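Local coordinates for putative exported protein (Bacteroides fragilis, PDB 4RAA) that is of unknown function but folds as a six-bladed beta-propeller of the YWTD superfamily and is probably exported, at residues T9-K14 / D286-Y291; V94-N99 / C134-D139; G193-A198 / I206-T211; F220-T225 / D252-Y257. All blocks are in the same frame, centred on the assembly; numbering follows the deposited sequence.

Contact 1: T9-K14 / D286-Y291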
# COMPACT_ATOMS: atom_id res chain seq x y z
N THR A 9 30.87 -26.75 4.38
CA THR A 9 32.14 -25.99 4.17
C THR A 9 32.33 -25.63 2.65
O THR A 9 31.35 -25.23 1.99
CB THR A 9 33.36 -26.72 4.83
OG1 THR A 9 32.96 -27.30 6.08
CG2 THR A 9 34.55 -25.75 5.09
N ILE A 10 33.54 -25.83 2.11
CA ILE A 10 33.90 -25.38 0.77
C ILE A 10 33.35 -26.29 -0.33
O ILE A 10 33.10 -27.47 -0.09
CB ILE A 10 35.47 -25.25 0.64
CG1 ILE A 10 35.90 -24.29 -0.48
CG2 ILE A 10 36.16 -26.62 0.50
CD1 ILE A 10 35.61 -22.82 -0.23
N ILE A 11 33.12 -25.70 -1.51
CA ILE A 11 32.74 -26.41 -2.73
C ILE A 11 33.81 -25.96 -3.73
O ILE A 11 33.70 -24.88 -4.31
CB ILE A 11 31.31 -26.07 -3.18
CG1 ILE A 11 30.31 -26.58 -2.14
CG2 ILE A 11 31.00 -26.68 -4.55
CD1 ILE A 11 28.86 -26.23 -2.41
N SER A 12 34.85 -26.78 -3.88
CA SER A 12 35.99 -26.46 -4.75
C SER A 12 35.71 -26.91 -6.15
O SER A 12 35.38 -28.07 -6.35
CB SER A 12 37.25 -27.16 -4.26
OG SER A 12 37.54 -26.81 -2.92
N PHE A 13 35.84 -26.00 -7.11
CA PHE A 13 35.68 -26.29 -8.53
C PHE A 13 37.05 -26.25 -9.21
O PHE A 13 37.73 -25.24 -9.15
CB PHE A 13 34.78 -25.24 -9.19
CG PHE A 13 33.36 -25.30 -8.74
CD1 PHE A 13 32.50 -26.28 -9.25
CD2 PHE A 13 32.85 -24.39 -7.83
CE1 PHE A 13 31.18 -26.35 -8.85
CE2 PHE A 13 31.53 -24.45 -7.43
CZ PHE A 13 30.69 -25.43 -7.94
N LYS A 14 37.46 -27.36 -9.83
CA LYS A 14 38.73 -27.41 -10.56
C LYS A 14 38.39 -26.87 -11.95
O LYS A 14 37.21 -26.89 -12.33
CB LYS A 14 39.33 -28.83 -10.57
CG LYS A 14 39.37 -29.46 -9.18
CD LYS A 14 40.23 -30.71 -9.06
CE LYS A 14 41.65 -30.42 -8.59
NZ LYS A 14 42.43 -29.55 -9.52
N ASP A 286 28.89 -35.45 -3.26
CA ASP A 286 29.84 -34.38 -2.86
C ASP A 286 30.92 -34.20 -3.95
O ASP A 286 32.12 -34.11 -3.65
CB ASP A 286 30.43 -34.62 -1.45
CG ASP A 286 31.29 -33.47 -0.95
OD1 ASP A 286 30.94 -32.30 -1.17
OD2 ASP A 286 32.34 -33.74 -0.35
N ARG A 287 30.50 -34.13 -5.21
CA ARG A 287 31.43 -33.99 -6.33
C ARG A 287 31.11 -32.81 -7.23
O ARG A 287 29.94 -32.58 -7.53
CB ARG A 287 31.45 -35.28 -7.14
CG ARG A 287 32.17 -36.42 -6.41
CD ARG A 287 32.50 -37.61 -7.30
NE ARG A 287 33.15 -37.21 -8.57
CZ ARG A 287 33.69 -38.04 -9.46
NH1 ARG A 287 33.78 -39.36 -9.24
NH2 ARG A 287 34.21 -37.54 -10.57
N THR A 288 32.15 -32.08 -7.65
CA THR A 288 32.02 -30.93 -8.55
C THR A 288 32.49 -31.27 -9.96
O THR A 288 33.35 -32.12 -10.13
CB THR A 288 32.84 -29.72 -8.09
OG1 THR A 288 34.22 -30.09 -8.00
CG2 THR A 288 32.31 -29.21 -6.74
N TYR A 289 31.91 -30.60 -10.95
CA TYR A 289 32.24 -30.75 -12.37
C TYR A 289 32.13 -29.37 -13.01
O TYR A 289 31.07 -28.77 -12.95
CB TYR A 289 31.28 -31.70 -13.09
CG TYR A 289 31.12 -33.07 -12.46
CD1 TYR A 289 30.18 -33.28 -11.45
CD2 TYR A 289 31.90 -34.15 -12.89
CE1 TYR A 289 30.02 -34.54 -10.87
CE2 TYR A 289 31.75 -35.42 -12.31
CZ TYR A 289 30.81 -35.61 -11.30
OH TYR A 289 30.66 -36.85 -10.71
N ASN A 290 33.21 -28.89 -13.64
CA ASN A 290 33.26 -27.56 -14.25
C ASN A 290 33.44 -27.65 -15.76
O ASN A 290 34.29 -28.39 -16.23
CB ASN A 290 34.41 -26.77 -13.64
CG ASN A 290 34.32 -25.28 -13.93
OD1 ASN A 290 33.36 -24.63 -13.54
ND2 ASN A 290 35.32 -24.75 -14.60
N TYR A 291 32.65 -26.86 -16.49
CA TYR A 291 32.65 -26.86 -17.97
C TYR A 291 32.53 -25.47 -18.56
O TYR A 291 31.72 -24.69 -18.06
CB TYR A 291 31.40 -27.61 -18.49
CG TYR A 291 31.25 -29.05 -18.05
CD1 TYR A 291 30.65 -29.35 -16.82
CD2 TYR A 291 31.66 -30.11 -18.88
CE1 TYR A 291 30.49 -30.67 -16.41
CE2 TYR A 291 31.49 -31.43 -18.48
CZ TYR A 291 30.91 -31.71 -17.23
OH TYR A 291 30.74 -33.00 -16.80

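Contact 2: V94-N99 / C134-D139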
# COMPACT_ATOMS: atom_id res chain seq x y z
N VAL A 94 5.27 -15.57 -4.72
CA VAL A 94 3.97 -16.11 -4.32
C VAL A 94 4.06 -16.16 -2.80
O VAL A 94 5.08 -16.63 -2.28
CB VAL A 94 3.76 -17.53 -4.91
CG1 VAL A 94 2.44 -18.14 -4.45
CG2 VAL A 94 3.85 -17.47 -6.44
N ASP A 95 3.03 -15.70 -2.08
CA ASP A 95 3.09 -15.75 -0.62
C ASP A 95 3.03 -17.21 -0.15
O ASP A 95 2.58 -18.10 -0.89
CB ASP A 95 2.05 -14.83 0.08
CG ASP A 95 0.63 -15.38 0.07
OD1 ASP A 95 0.09 -15.61 -1.04
OD2 ASP A 95 0.03 -15.52 1.18
N ASN A 96 3.50 -17.44 1.07
CA ASN A 96 3.55 -18.79 1.66
C ASN A 96 2.19 -19.51 1.69
O ASN A 96 2.14 -20.71 1.47
CB ASN A 96 4.16 -18.75 3.08
CG ASN A 96 5.60 -18.22 3.10
OD1 ASN A 96 6.30 -18.18 2.08
ND2 ASN A 96 6.04 -17.80 4.28
N ASN A 97 1.10 -18.76 1.91
CA ASN A 97 -0.27 -19.32 1.91
C ASN A 97 -0.91 -19.51 0.53
O ASN A 97 -1.95 -20.14 0.44
CB ASN A 97 -1.21 -18.43 2.73
CG ASN A 97 -0.81 -18.34 4.19
OD1 ASN A 97 -0.19 -19.25 4.74
ND2 ASN A 97 -1.20 -17.25 4.83
N LYS A 98 -0.30 -18.97 -0.53
CA LYS A 98 -0.83 -19.04 -1.90
C LYS A 98 -2.17 -18.30 -2.03
O LYS A 98 -3.17 -18.88 -2.45
CB LYS A 98 -0.86 -20.49 -2.44
CG LYS A 98 0.51 -21.13 -2.42
CD LYS A 98 0.51 -22.61 -2.78
CE LYS A 98 1.90 -23.19 -2.55
NZ LYS A 98 1.99 -24.64 -2.87
N ASN A 99 -2.17 -17.04 -1.58
CA ASN A 99 -3.29 -16.11 -1.70
C ASN A 99 -3.03 -15.13 -2.85
O ASN A 99 -3.92 -14.90 -3.67
CB ASN A 99 -3.45 -15.24 -0.44
CG ASN A 99 -3.73 -16.04 0.80
OD1 ASN A 99 -3.04 -15.87 1.81
ND2 ASN A 99 -4.74 -16.90 0.76
N CYS A 134 12.35 -9.51 -4.09
CA CYS A 134 11.84 -9.81 -2.73
C CYS A 134 11.33 -11.25 -2.57
O CYS A 134 10.95 -11.88 -3.55
CB CYS A 134 10.69 -8.83 -2.40
SG CYS A 134 9.81 -9.07 -0.83
N LEU A 135 11.33 -11.74 -1.33
CA LEU A 135 10.81 -13.08 -0.98
C LEU A 135 10.29 -13.14 0.46
O LEU A 135 10.88 -12.53 1.37
CB LEU A 135 11.87 -14.17 -1.18
CG LEU A 135 11.98 -14.87 -2.54
CD1 LEU A 135 13.21 -15.76 -2.52
CD2 LEU A 135 10.72 -15.69 -2.86
N GLN A 136 9.21 -13.91 0.67
CA GLN A 136 8.62 -14.05 2.00
C GLN A 136 9.37 -15.12 2.78
O GLN A 136 9.49 -16.25 2.32
CB GLN A 136 7.12 -14.40 1.92
CG GLN A 136 6.42 -14.26 3.26
CD GLN A 136 4.91 -14.44 3.21
OE1 GLN A 136 4.40 -15.32 2.53
NE2 GLN A 136 4.20 -13.63 3.97
N LEU A 137 9.87 -14.75 3.96
CA LEU A 137 10.54 -15.68 4.88
C LEU A 137 9.46 -16.54 5.54
O LEU A 137 8.33 -16.06 5.69
CB LEU A 137 11.30 -14.92 5.97
CG LEU A 137 12.42 -13.99 5.49
CD1 LEU A 137 12.89 -13.09 6.63
CD2 LEU A 137 13.58 -14.76 4.86
N GLU A 138 9.80 -17.77 5.95
CA GLU A 138 8.81 -18.71 6.53
C GLU A 138 7.97 -18.10 7.67
O GLU A 138 6.77 -18.37 7.77
CB GLU A 138 9.45 -20.01 7.02
CG GLU A 138 8.43 -21.15 7.19
CD GLU A 138 8.84 -22.25 8.16
OE1 GLU A 138 10.00 -22.29 8.65
OE2 GLU A 138 7.96 -23.10 8.45
N ASP A 139 8.60 -17.26 8.51
CA ASP A 139 7.86 -16.58 9.59
C ASP A 139 6.83 -15.52 9.12
O ASP A 139 6.00 -15.10 9.93
CB ASP A 139 8.81 -16.02 10.67
CG ASP A 139 9.76 -14.94 10.17
OD1 ASP A 139 9.55 -14.33 9.09
OD2 ASP A 139 10.74 -14.68 10.89

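Contact 3: G193-A198 / I206-T211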
# COMPACT_ATOMS: atom_id res chain seq x y z
N GLY A 193 13.03 -25.30 0.04
CA GLY A 193 12.05 -25.67 1.04
C GLY A 193 11.52 -24.35 1.58
O GLY A 193 11.21 -23.44 0.79
N THR A 194 11.51 -24.24 2.90
CA THR A 194 11.05 -23.03 3.62
C THR A 194 12.14 -21.95 3.80
O THR A 194 11.82 -20.76 3.93
CB THR A 194 10.50 -23.42 5.02
OG1 THR A 194 11.51 -24.09 5.79
CG2 THR A 194 9.29 -24.36 4.87
N ASN A 195 13.41 -22.37 3.83
CA ASN A 195 14.55 -21.46 4.03
C ASN A 195 14.85 -20.58 2.82
O ASN A 195 14.76 -21.02 1.67
CB ASN A 195 15.82 -22.24 4.40
CG ASN A 195 15.74 -22.87 5.77
OD1 ASN A 195 15.86 -24.09 5.90
ND2 ASN A 195 15.52 -22.06 6.81
N VAL A 196 15.21 -19.33 3.13
CA VAL A 196 15.53 -18.31 2.14
C VAL A 196 17.04 -18.08 2.20
O VAL A 196 17.62 -17.93 3.27
CB VAL A 196 14.77 -17.01 2.43
CG1 VAL A 196 14.90 -16.05 1.25
CG2 VAL A 196 13.30 -17.32 2.69
N PHE A 197 17.67 -18.06 1.03
CA PHE A 197 19.11 -17.87 0.90
C PHE A 197 19.39 -16.63 0.07
O PHE A 197 18.54 -16.20 -0.71
CB PHE A 197 19.73 -19.11 0.27
CG PHE A 197 19.54 -20.34 1.08
CD1 PHE A 197 18.35 -21.06 1.03
CD2 PHE A 197 20.55 -20.80 1.93
CE1 PHE A 197 18.16 -22.20 1.80
CE2 PHE A 197 20.37 -21.94 2.70
CZ PHE A 197 19.17 -22.64 2.64
N ALA A 198 20.58 -16.06 0.25
CA ALA A 198 20.99 -14.84 -0.45
C ALA A 198 22.50 -14.78 -0.68
O ALA A 198 23.25 -15.48 0.01
CB ALA A 198 20.51 -13.60 0.31
N ILE A 206 27.03 -18.35 0.13
CA ILE A 206 25.57 -18.32 0.14
C ILE A 206 25.16 -18.37 1.61
O ILE A 206 25.57 -19.30 2.32
CB ILE A 206 24.96 -19.47 -0.67
CG1 ILE A 206 25.21 -19.17 -2.15
CG2 ILE A 206 23.45 -19.60 -0.41
CD1 ILE A 206 24.86 -20.28 -3.09
N TYR A 207 24.36 -17.39 2.02
CA TYR A 207 23.90 -17.26 3.40
C TYR A 207 22.42 -17.60 3.50
O TYR A 207 21.65 -17.19 2.65
CB TYR A 207 24.11 -15.82 3.90
CG TYR A 207 25.56 -15.35 3.88
CD1 TYR A 207 26.10 -14.75 2.73
CD2 TYR A 207 26.38 -15.50 5.00
CE1 TYR A 207 27.42 -14.31 2.70
CE2 TYR A 207 27.71 -15.07 4.98
CZ TYR A 207 28.22 -14.48 3.83
OH TYR A 207 29.51 -14.05 3.81
N ARG A 208 22.05 -18.37 4.52
CA ARG A 208 20.65 -18.68 4.83
C ARG A 208 20.22 -17.49 5.67
O ARG A 208 20.81 -17.26 6.72
CB ARG A 208 20.57 -19.97 5.65
CG ARG A 208 19.17 -20.54 5.86
CD ARG A 208 19.24 -21.70 6.84
NE ARG A 208 19.33 -21.20 8.20
CZ ARG A 208 19.87 -21.85 9.25
NH1 ARG A 208 20.44 -23.06 9.15
NH2 ARG A 208 19.86 -21.24 10.44
N VAL A 209 19.26 -16.70 5.18
CA VAL A 209 18.82 -15.47 5.86
C VAL A 209 17.42 -15.60 6.46
O VAL A 209 16.47 -15.86 5.74
CB VAL A 209 18.79 -14.25 4.91
CG1 VAL A 209 18.38 -12.97 5.66
CG2 VAL A 209 20.14 -14.08 4.20
N GLY A 210 17.33 -15.39 7.78
CA GLY A 210 16.07 -15.34 8.52
C GLY A 210 15.91 -13.94 9.10
O GLY A 210 16.74 -13.06 8.83
N THR A 211 14.87 -13.72 9.91
CA THR A 211 14.64 -12.41 10.54
C THR A 211 15.78 -12.01 11.51
O THR A 211 16.20 -10.86 11.50
CB THR A 211 13.26 -12.34 11.23
OG1 THR A 211 12.24 -12.58 10.25
CG2 THR A 211 13.01 -10.97 11.87

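Contact 4: F220-T225 / D252-Y257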
# COMPACT_ATOMS: atom_id res chain seq x y z
N PHE A 220 32.31 -21.06 -2.02
CA PHE A 220 32.93 -21.54 -3.25
C PHE A 220 34.36 -21.05 -3.43
O PHE A 220 34.77 -20.03 -2.88
CB PHE A 220 32.13 -21.09 -4.46
CG PHE A 220 30.65 -21.33 -4.34
CD1 PHE A 220 30.14 -22.62 -4.46
CD2 PHE A 220 29.77 -20.27 -4.10
CE1 PHE A 220 28.77 -22.87 -4.35
CE2 PHE A 220 28.39 -20.51 -3.98
CZ PHE A 220 27.90 -21.81 -4.10
N SER A 221 35.11 -21.83 -4.19
CA SER A 221 36.46 -21.50 -4.62
C SER A 221 36.59 -22.13 -6.01
O SER A 221 36.06 -23.23 -6.23
CB SER A 221 37.53 -22.03 -3.66
OG SER A 221 37.52 -23.44 -3.63
N PHE A 222 37.23 -21.42 -6.92
CA PHE A 222 37.44 -21.88 -8.29
C PHE A 222 38.93 -21.86 -8.54
O PHE A 222 39.61 -20.95 -8.10
CB PHE A 222 36.70 -20.95 -9.26
CG PHE A 222 35.21 -20.91 -9.04
CD1 PHE A 222 34.65 -20.06 -8.07
CD2 PHE A 222 34.35 -21.71 -9.80
CE1 PHE A 222 33.27 -20.01 -7.85
CE2 PHE A 222 32.97 -21.67 -9.59
CZ PHE A 222 32.43 -20.82 -8.61
N GLU A 223 39.44 -22.89 -9.22
CA GLU A 223 40.87 -22.99 -9.52
C GLU A 223 41.27 -21.86 -10.47
O GLU A 223 40.55 -21.56 -11.44
CB GLU A 223 41.23 -24.37 -10.11
CG GLU A 223 42.72 -24.61 -10.39
CD GLU A 223 43.03 -25.90 -11.14
OE1 GLU A 223 42.19 -26.39 -11.92
OE2 GLU A 223 44.16 -26.41 -10.98
N GLY A 224 42.40 -21.20 -10.17
CA GLY A 224 42.96 -20.13 -11.00
C GLY A 224 42.18 -18.83 -11.12
O GLY A 224 42.44 -18.05 -12.03
N THR A 225 41.24 -18.59 -10.21
CA THR A 225 40.44 -17.36 -10.22
C THR A 225 39.75 -17.16 -8.88
O THR A 225 39.72 -18.05 -8.05
CB THR A 225 39.38 -17.34 -11.34
OG1 THR A 225 38.77 -16.04 -11.39
CG2 THR A 225 38.28 -18.40 -11.13
N ASP A 252 41.54 -11.37 -14.80
CA ASP A 252 41.43 -12.80 -14.56
C ASP A 252 40.36 -13.14 -13.51
O ASP A 252 39.99 -14.31 -13.40
CB ASP A 252 42.78 -13.39 -14.11
CG ASP A 252 43.86 -13.34 -15.21
OD1 ASP A 252 43.57 -13.69 -16.38
OD2 ASP A 252 45.01 -12.99 -14.89
N TYR A 253 39.89 -12.15 -12.73
CA TYR A 253 38.84 -12.33 -11.69
C TYR A 253 37.50 -12.83 -12.24
O TYR A 253 37.28 -12.85 -13.45
CB TYR A 253 38.56 -11.02 -10.94
CG TYR A 253 39.66 -10.49 -10.04
CD1 TYR A 253 40.03 -11.19 -8.87
CD2 TYR A 253 40.28 -9.27 -10.30
CE1 TYR A 253 41.02 -10.69 -8.01
CE2 TYR A 253 41.26 -8.76 -9.45
CZ TYR A 253 41.63 -9.47 -8.31
OH TYR A 253 42.60 -8.94 -7.49
N ILE A 254 36.60 -13.23 -11.33
CA ILE A 254 35.25 -13.67 -11.67
C ILE A 254 34.41 -12.41 -11.95
O ILE A 254 34.11 -11.64 -11.04
CB ILE A 254 34.58 -14.54 -10.58
CG1 ILE A 254 35.32 -15.88 -10.48
CG2 ILE A 254 33.10 -14.79 -10.90
CD1 ILE A 254 34.98 -16.71 -9.25
N SER A 255 34.01 -12.27 -13.22
CA SER A 255 33.23 -11.13 -13.72
C SER A 255 31.79 -11.07 -13.18
O SER A 255 31.33 -10.02 -12.76
CB SER A 255 33.23 -11.15 -15.26
OG SER A 255 32.21 -10.34 -15.78
N TYR A 256 31.10 -12.20 -13.25
CA TYR A 256 29.70 -12.39 -12.86
C TYR A 256 29.53 -13.82 -12.36
O TYR A 256 30.32 -14.68 -12.74
CB TYR A 256 28.82 -12.17 -14.11
CG TYR A 256 27.35 -12.66 -14.08
CD1 TYR A 256 27.02 -14.00 -14.35
CD2 TYR A 256 26.30 -11.77 -13.86
CE1 TYR A 256 25.69 -14.43 -14.35
CE2 TYR A 256 24.96 -12.19 -13.86
CZ TYR A 256 24.67 -13.52 -14.11
OH TYR A 256 23.35 -13.90 -14.11
N TYR A 257 28.55 -14.06 -11.50
CA TYR A 257 28.20 -15.44 -11.10
C TYR A 257 26.79 -15.51 -10.55
O TYR A 257 26.41 -14.64 -9.78
CB TYR A 257 29.21 -16.06 -10.09
CG TYR A 257 28.98 -15.77 -8.61
CD1 TYR A 257 29.46 -14.60 -8.02
CD2 TYR A 257 28.30 -16.70 -7.80
CE1 TYR A 257 29.25 -14.35 -6.66
CE2 TYR A 257 28.08 -16.46 -6.44
CZ TYR A 257 28.56 -15.29 -5.88
OH TYR A 257 28.36 -15.06 -4.56

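Contact 1: T9-K14 / D286-Y291
T288 joins two propeller strands that belong to different sheets: it projects from the outermost strand 287-292 of one blade against the N-terminal strand 10-13, the edge strand of the neighbouring sheet. The axes of the two short strands run in roughly the same direction, 38° apart, and come no nearer than 6.9 Å, so side chains of 287-291 reach over to the backbone and side chains of 10-14. OG1 of T288 lies between its own backbone N and carbonyl carbon (chi1 59°) and donates a hydrogen bond of 2.9 Å to S12 O, with the donor in the carbonyl plane of S12 at a C=O...donor angle of 151°. CG2 stands anti to the carbonyl carbon and meets I11 CG2 at 3.6 Å. It also makes an off-centre CH-pi contact with F13, 4.2 Å from the ring centroid, while CB approaches CD1 of that ring. Strand 10-13 is added at the edge of a blade built from residues 189-222, parallel to strand 213-222; F13 is hydrogen-bonded through its backbone to S221 of that strand and to E223 just after it. Further along, CB of N290 packs against K14 O, and the N290 amide bonds to E15 O through ND2 and to Y270 OH through OD1.

Contact 2: V94-N99 / C134-D139
N96 and Q136 reach across to each other as two amides whose planes stand 40° apart, their side chains crossing at a slant, yet the bonds between the segments run from each amide to backbone. Q136 leaves its strand with CG anti to the backbone N, and its chain stays extended beyond CG. The extended chain carries OE1 to N96 N, which donates a hydrogen bond of 2.7 Å, practically straight (179° at the hydrogen) and met almost head-on by the C=O of the Q136 amide. The other half of this amide is turned back to its own side, where NE2 donates to G140 O. N96 donates a second time, now from its side chain: ND2 to L137 O at 3.2 Å. This second bond is more bent, 143° at the hydrogen; L137 O lies close to the plane of the N96 amide, but the donor sits well above the carbonyl plane of L137. CG of N96 comes within 3.2 Å of Q136 OE1, and CB of D95 borders the same oxygen at 3.4 Å. The segment 94-99 is the reversal between strands 85-94 and 100-105 of one propeller sheet, with a type I beta turn from D95 to K98, whereas 134-136 is the outermost strand of another sheet. Within the reversal, D95 OD1 accepts from N99 N at 2.7 Å through its syn lone pair and also from Y100 N, so one carboxylate oxygen grips the returning backbone. K98 N closes the turn onto D95 O at 3.0 Å.

Contact 3: G193-A198 / I206-T211
R208 lies across from F197 in the beta hairpin formed by strands 195-200 and 203-210, two neighbouring strands of a propeller sheet. CB of R208 touches CE2 of the F197 ring at 3.6 Å. With CG anti to the backbone N, the next methylene passes the same ring in an off-centre CH-pi contact, 4.1 Å from the centroid, reaching CE2 and CZ. CD then moves on to the side chain of N195, 3.7 Å from ND2, and NE lies a little farther from that same nitrogen. The chain bends at chi3 (78°), which turns NE aside; the guanidinium plane lies 26° from that of the N195 amide but 76° from that of the F197 ring. Its NH2 forms a salt bridge with E213, at the start of the next strand, 213-222. Behind these side chains the strands are antiparallel. F197 and R208 make a non-hydrogen-bonded pair, while A198 and Y207 are hydrogen-bonded in both directions. V209 N adds a third backbone bond, to V196 O at 2.8 Å. On the side of the sheet that carries A198, its CB meets V209 CG2. Beside R208, CB of F197 rests against I206 CG2 at 3.8 Å, while CA of F197 makes a bent CA-H...O contact with Y207 O, 3.2 Å away.

Contact 4: F220-T225 / D252-Y257
A type II beta turn from F222 to T225, with G224 at positive phi (67°), carries the chain out of strand 213-222 and sets T225 beside Y253, their CA atoms 5.5 Å apart. T225 OG1 is anti to its backbone N (chi1 -172°) and donates a hydrogen bond of 2.9 Å to D252 O, the donor tilted 15° from the carbonyl plane. This bond ties the end of the turn to the backbone leading into strand 254-261. The same hydroxyl oxygen lies 3.6 Å from I254 CG1, and the methyl CG2 of T225 faces that methylene at 3.9 Å, so the isoleucine is met by both branches of the threonine, the two side chains crossing at about a right angle. I254 continues past T225 to the phenyl ring of F222: its CD1 touches F222 CD1 at 3.6 Å and lies somewhat farther from CE1, the side chains again crossing at about a right angle. An apolar patch of F222, I254 and the T225 methyl thus adjoins the hydrogen bond from T225. The carboxylate of D252 turns to another partner, OD1 being hydrogen-bonded to N273 ND2. On its side away from I254 the F222 ring stacks with F13 of strand 10-13, and it also meets Y270 of strand 265-272 at an inclined angle. Between the two segments the chain makes an excursion through helices 230-237 and 245-250, and Y253 sets its ring edge-to-face with F232 of the first. The contact joins the end of strand 213-222 to the start of strand 254-261 in the next propeller sheet.

From the N terminus, strand 10-13 opens contact 1, which closes only at 286-291, so its long loop encloses the other three. Within it they follow in series: contact 2 closes at 134-139, contact 3 spans a short hairpin, and contact 4 closes across the helical excursion after strand 213-222; none cross. Contacts 2 and 3 meet where D139 OD2 reaches T211 OG1 and L137 packs on V196, bringing two sheets together. Contacts 3 and 4 share a sheet and touch through I206 and F220. Contact 4 joins contact 1 as strand 10-13 pairs with 213-222, and both contacts reach the sheet bounded by strands 254-261 and 287-292. Contacts 1 and 2 stay apart, about 19 Å between nearest atoms.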